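Local coordinates for protein cyclic GMP-AMP synthase-like receptor (Tribolium castaneum, PDB 7LT2) that senses double-stranded RNA in the cytoplasm and synthesises the cyclic dinucleotide 2',3'-cGAMP from ATP and GTP in innate immunity, at residues A[123-135]-A[232-244]. Numbering follows the deposited sequence.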
loop_
_atom_site.group_PDB
_atom_site.type_symbol
_atom_site.label_atom_id
_atom_site.label_comp_id
_atom_site.label_asym_id
_atom_site.label_seq_id
_atom_site.Cartn_x
_atom_site.Cartn_y
_atom_site.Cartn_z
ATOM N N LEU A 123 -21.731 0.485 13.348
ATOM C CA LEU A 123 -22.492 1.624 12.856
ATOM C C LEU A 123 -22.666 2.690 13.928
ATOM O O LEU A 123 -22.890 2.382 15.102
ATOM C CB LEU A 123 -23.868 1.185 12.352
ATOM C CG LEU A 123 -23.816 0.151 11.228
ATOM C CD1 LEU A 123 -25.231 -0.194 10.756
ATOM C CD2 LEU A 123 -22.952 0.666 10.075
ATOM N N ALA A 124 -22.569 3.942 13.507
ATOM C CA ALA A 124 -22.847 5.076 14.375
ATOM C C ALA A 124 -24.311 5.475 14.189
ATOM O O ALA A 124 -25.116 4.693 13.674
ATOM C CB ALA A 124 -21.874 6.218 14.073
ATOM N N ASP A 125 -24.671 6.686 14.602
ATOM C CA ASP A 125 -26.042 7.149 14.445
ATOM C C ASP A 125 -26.431 7.188 12.973
ATOM O O ASP A 125 -25.616 7.512 12.103
ATOM C CB ASP A 125 -26.203 8.530 15.086
ATOM C CG ASP A 125 -25.036 9.460 14.784
ATOM O OD1 ASP A 125 -24.330 9.239 13.775
ATOM O OD2 ASP A 125 -24.820 10.409 15.567
ATOM N N ASN A 126 -27.686 6.827 12.700
ATOM C CA ASN A 126 -28.271 6.798 11.360
ATOM C C ASN A 126 -27.640 5.738 10.464
ATOM O O ASN A 126 -27.712 5.842 9.233
ATOM C CB ASN A 126 -28.200 8.174 10.686
ATOM C CG ASN A 126 -28.977 9.233 11.445
ATOM O OD1 ASN A 126 -30.208 9.210 11.478
ATOM N ND2 ASN A 126 -28.261 10.174 12.054
ATOM N N ASP A 127 -27.026 4.718 11.065
ATOM C CA ASP A 127 -26.492 3.558 10.341
ATOM C C ASP A 127 -25.377 3.951 9.372
ATOM O O ASP A 127 -25.260 3.399 8.275
ATOM C CB ASP A 127 -27.602 2.796 9.614
ATOM C CG ASP A 127 -28.435 1.942 10.557
ATOM O OD1 ASP A 127 -28.046 1.804 11.736
ATOM O OD2 ASP A 127 -29.480 1.410 10.122
ATOM N N PHE A 128 -24.544 4.905 9.782
ATOM C CA PHE A 128 -23.324 5.217 9.051
ATOM C C PHE A 128 -22.206 4.295 9.511
ATOM O O PHE A 128 -22.025 4.087 10.715
ATOM C CB PHE A 128 -22.912 6.674 9.253
ATOM C CG PHE A 128 -23.658 7.643 8.384
ATOM C CD1 PHE A 128 -23.189 7.956 7.120
ATOM C CD2 PHE A 128 -24.824 8.246 8.834
ATOM C CE1 PHE A 128 -23.870 8.854 6.315
ATOM C CE2 PHE A 128 -25.508 9.144 8.032
ATOM C CZ PHE A 128 -25.031 9.447 6.773
ATOM N N LEU A 129 -21.471 3.740 8.552
ATOM C CA LEU A 129 -20.284 2.955 8.864
ATOM C C LEU A 129 -19.264 3.833 9.572
ATOM O O LEU A 129 -18.949 4.931 9.108
ATOM C CB LEU A 129 -19.677 2.384 7.582
ATOM C CG LEU A 129 -19.771 0.892 7.270
ATOM C CD1 LEU A 129 -18.853 0.555 6.089
ATOM C CD2 LEU A 129 -19.441 0.027 8.484
ATOM N N ASP A 130 -18.733 3.345 10.690
ATOM C CA ASP A 130 -17.868 4.147 11.547
ATOM C C ASP A 130 -16.461 3.561 11.555
ATOM O O ASP A 130 -16.283 2.371 11.830
ATOM C CB ASP A 130 -18.446 4.221 12.966
ATOM C CG ASP A 130 -17.689 5.179 13.860
ATOM O OD1 ASP A 130 -16.579 4.826 14.301
ATOM O OD2 ASP A 130 -18.202 6.288 14.117
ATOM N N THR A 131 -15.462 4.403 11.266
ATOM C CA THR A 131 -14.085 3.920 11.176
ATOM C C THR A 131 -13.565 3.459 12.532
ATOM O O THR A 131 -12.919 2.410 12.628
ATOM C CB THR A 131 -13.167 5.003 10.604
ATOM O OG1 THR A 131 -13.227 6.173 11.428
ATOM C CG2 THR A 131 -13.568 5.363 9.190
ATOM N N GLY A 132 -13.825 4.231 13.587
ATOM C CA GLY A 132 -13.340 3.848 14.903
ATOM C C GLY A 132 -13.942 2.546 15.394
ATOM O O GLY A 132 -13.237 1.691 15.934
ATOM N N LYS A 133 -15.254 2.376 15.210
ATOM C CA LYS A 133 -15.893 1.131 15.626
ATOM C C LYS A 133 -15.338 -0.054 14.850
ATOM O O LYS A 133 -15.079 -1.114 15.428
ATOM C CB LYS A 133 -17.410 1.229 15.449
ATOM C CG LYS A 133 -18.042 2.336 16.284
ATOM C CD LYS A 133 -19.558 2.299 16.217
ATOM C CE LYS A 133 -20.116 1.175 17.070
ATOM N NZ LYS A 133 -21.579 1.343 17.375
ATOM N N THR A 134 -15.143 0.114 13.537
ATOM C CA THR A 134 -14.582 -0.954 12.711
ATOM C C THR A 134 -13.185 -1.338 13.187
ATOM O O THR A 134 -12.856 -2.525 13.295
ATOM C CB THR A 134 -14.543 -0.516 11.240
ATOM O OG1 THR A 134 -15.870 -0.226 10.782
ATOM C CG2 THR A 134 -13.943 -1.616 10.359
ATOM N N LEU A 135 -12.339 -0.343 13.456
ATOM C CA LEU A 135 -10.980 -0.637 13.897
ATOM C C LEU A 135 -10.974 -1.328 15.258
ATOM O O LEU A 135 -10.195 -2.261 15.485
ATOM C CB LEU A 135 -10.154 0.650 13.930
ATOM C CG LEU A 135 -9.780 1.227 12.559
ATOM C CD1 LEU A 135 -9.366 2.690 12.680
ATOM C CD2 LEU A 135 -8.655 0.416 11.923
ATOM N N PRO A 232 -8.636 17.510 11.849
ATOM C CA PRO A 232 -9.949 17.382 12.495
ATOM C C PRO A 232 -11.111 17.595 11.529
ATOM O O PRO A 232 -11.146 18.599 10.816
ATOM C CB PRO A 232 -9.923 18.485 13.557
ATOM C CG PRO A 232 -8.974 19.500 13.017
ATOM C CD PRO A 232 -7.913 18.710 12.305
ATOM N N VAL A 233 -12.046 16.642 11.496
ATOM C CA VAL A 233 -13.271 16.766 10.714
ATOM C C VAL A 233 -14.437 16.291 11.572
ATOM O O VAL A 233 -14.266 15.564 12.553
ATOM C CB VAL A 233 -13.223 15.974 9.383
ATOM C CG1 VAL A 233 -14.144 16.613 8.352
ATOM C CG2 VAL A 233 -11.802 15.886 8.839
ATOM N N ASN A 234 -15.640 16.724 11.194
ATOM C CA ASN A 234 -16.864 16.376 11.897
ATOM C C ASN A 234 -17.924 16.026 10.860
ATOM O O ASN A 234 -18.038 16.722 9.840
ATOM C CB ASN A 234 -17.354 17.531 12.783
ATOM C CG ASN A 234 -18.592 17.172 13.582
ATOM O OD1 ASN A 234 -19.718 17.323 13.107
ATOM N ND2 ASN A 234 -18.387 16.689 14.804
ATOM N N PRO A 235 -18.719 14.966 11.086
ATOM C CA PRO A 235 -18.727 14.087 12.263
ATOM C C PRO A 235 -17.568 13.094 12.329
ATOM O O PRO A 235 -17.130 12.543 11.315
ATOM C CB PRO A 235 -20.056 13.339 12.127
ATOM C CG PRO A 235 -20.323 13.327 10.680
ATOM C CD PRO A 235 -19.807 14.630 10.152
ATOM N N GLN A 236 -17.093 12.878 13.551
ATOM C CA GLN A 236 -15.976 11.979 13.795
ATOM C C GLN A 236 -16.363 10.545 13.450
ATOM O O GLN A 236 -17.437 10.071 13.834
ATOM C CB GLN A 236 -15.548 12.087 15.258
ATOM C CG GLN A 236 -14.294 11.322 15.638
ATOM C CD GLN A 236 -13.826 11.663 17.043
ATOM O OE1 GLN A 236 -13.465 12.806 17.328
ATOM N NE2 GLN A 236 -13.840 10.674 17.930
ATOM N N GLY A 237 -15.492 9.861 12.709
ATOM C CA GLY A 237 -15.669 8.455 12.410
ATOM C C GLY A 237 -16.384 8.139 11.114
ATOM O O GLY A 237 -16.349 6.979 10.677
ATOM N N ARG A 238 -17.024 9.121 10.477
ATOM C CA ARG A 238 -17.775 8.854 9.254
ATOM C C ARG A 238 -16.920 8.849 7.996
ATOM O O ARG A 238 -17.377 8.349 6.963
ATOM C CB ARG A 238 -18.880 9.891 9.064
ATOM C CG ARG A 238 -20.171 9.556 9.751
ATOM C CD ARG A 238 -21.291 10.371 9.148
ATOM N NE ARG A 238 -22.437 10.448 10.040
ATOM C CZ ARG A 238 -23.475 11.246 9.849
ATOM N NH1 ARG A 238 -23.538 12.060 8.807
ATOM N NH2 ARG A 238 -24.477 11.228 10.723
ATOM N N TYR A 239 -15.714 9.410 8.043
ATOM C CA TYR A 239 -14.922 9.640 6.839
ATOM C C TYR A 239 -14.030 8.438 6.554
ATOM O O TYR A 239 -13.152 8.102 7.356
ATOM C CB TYR A 239 -14.083 10.911 6.980
ATOM C CG TYR A 239 -14.894 12.182 6.944
ATOM C CD1 TYR A 239 -15.548 12.637 8.078
ATOM C CD2 TYR A 239 -15.008 12.930 5.775
ATOM C CE1 TYR A 239 -16.293 13.803 8.059
ATOM C CE2 TYR A 239 -15.752 14.104 5.745
ATOM C CZ TYR A 239 -16.396 14.530 6.894
ATOM O OH TYR A 239 -17.140 15.693 6.886
ATOM N N TRP A 240 -14.250 7.809 5.403
ATOM C CA TRP A 240 -13.460 6.680 4.935
ATOM C C TRP A 240 -12.628 7.096 3.731
ATOM O O TRP A 240 -13.073 7.907 2.913
ATOM C CB TRP A 240 -14.364 5.508 4.548
ATOM C CG TRP A 240 -15.037 4.877 5.713
ATOM C CD1 TRP A 240 -16.067 5.393 6.443
ATOM C CD2 TRP A 240 -14.730 3.605 6.294
ATOM N NE1 TRP A 240 -16.421 4.524 7.445
ATOM C CE2 TRP A 240 -15.619 3.416 7.375
ATOM C CE3 TRP A 240 -13.793 2.610 6.010
ATOM C CZ2 TRP A 240 -15.594 2.273 8.172
ATOM C CZ3 TRP A 240 -13.773 1.469 6.798
ATOM C CH2 TRP A 240 -14.667 1.314 7.868
ATOM N N SER A 241 -11.423 6.541 3.626
ATOM C CA SER A 241 -10.586 6.722 2.449
ATOM C C SER A 241 -10.947 5.689 1.391
ATOM O O SER A 241 -11.399 4.589 1.705
ATOM C CB SER A 241 -9.102 6.581 2.794
ATOM O OG SER A 241 -8.685 7.552 3.733
ATOM N N LEU A 242 -10.725 6.047 0.130
ATOM C CA LEU A 242 -10.900 5.124 -0.981
ATOM C C LEU A 242 -9.568 4.483 -1.329
ATOM O O LEU A 242 -8.524 5.144 -1.311
ATOM C CB LEU A 242 -11.461 5.838 -2.208
ATOM C CG LEU A 242 -12.924 6.255 -2.111
ATOM C CD1 LEU A 242 -13.202 7.364 -3.089
ATOM C CD2 LEU A 242 -13.840 5.069 -2.380
ATOM N N SER A 243 -9.603 3.193 -1.634
ATOM C CA SER A 243 -8.439 2.493 -2.155
ATOM C C SER A 243 -8.743 2.024 -3.571
ATOM O O SER A 243 -9.618 1.176 -3.784
ATOM C CB SER A 243 -8.037 1.319 -1.272
ATOM O OG SER A 243 -6.950 0.627 -1.871
ATOM N N PHE A 244 -8.026 2.597 -4.533
ATOM C CA PHE A 244 -8.016 2.129 -5.909
ATOM C C PHE A 244 -6.689 1.448 -6.233
ATOM O O PHE A 244 -6.241 1.445 -7.384
ATOM C CB PHE A 244 -8.300 3.292 -6.858
ATOM C CG PHE A 244 -9.614 3.987 -6.585
ATOM C CD1 PHE A 244 -10.813 3.323 -6.784
ATOM C CD2 PHE A 244 -9.648 5.293 -6.122
ATOM C CE1 PHE A 244 -12.029 3.949 -6.530
ATOM C CE2 PHE A 244 -10.855 5.930 -5.869
ATOM C CZ PHE A 244 -12.050 5.254 -6.074
HETATM O O HOH W 1 -21.606 9.350 12.639
HETATM O O HOH W 2 -19.644 6.649 6.944
HETATM O O HOH W 3 -19.322 8.302 13.155
HETATM O O HOH W 4 -13.060 8.697 9.982
#
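Arg238 lays its guanidinium flat over one face of the Phe128 ring, a cation-pi stack with CZ 3.6 Å from the ring centroid and the two planes 10° apart. Its chain runs extended from CG to NE, and CD lies over the same face as a CH-pi donor. At the guanidinium edge the salt bridge from Asp125 OD1 to Arg238 NH2 is long (3.6 Å), the carboxylate turned nearly perpendicular, and a water joins that OD1 to Arg238 NE.

Trp240 illustrates how one indole can be fixed on several sides. Thr131 CG2 sits over its five-membered ring, 3.4 Å from the centroid; with CG2 beside the backbone N and OG1 at chi1 58°, the methyl faces the indole while the hydroxyl turns to Gly237. Trp240 NE1 donates to Leu129 O at 3.1 Å, almost straight but from above the carbonyl plane, and Thr134 OG1 lies in plane at the benzo edge, by CZ2 and CH2.

Beside the indole, Thr131 N donates to Gly237 O (2.8 Å), tying the first turn of helix 131-147 to the type II beta turn Pro235-Arg238. Asp130 N-caps that helix through OD1 to Lys133 N.

The helix start thus meets the loop entering strand 240-243, where the probable GTP-binding residues 241-248 begin; that nucleotidyltransferase-domain strand runs between strands 95-100 and 222-225, while Leu129 and Thr134 rest on strand 188-200.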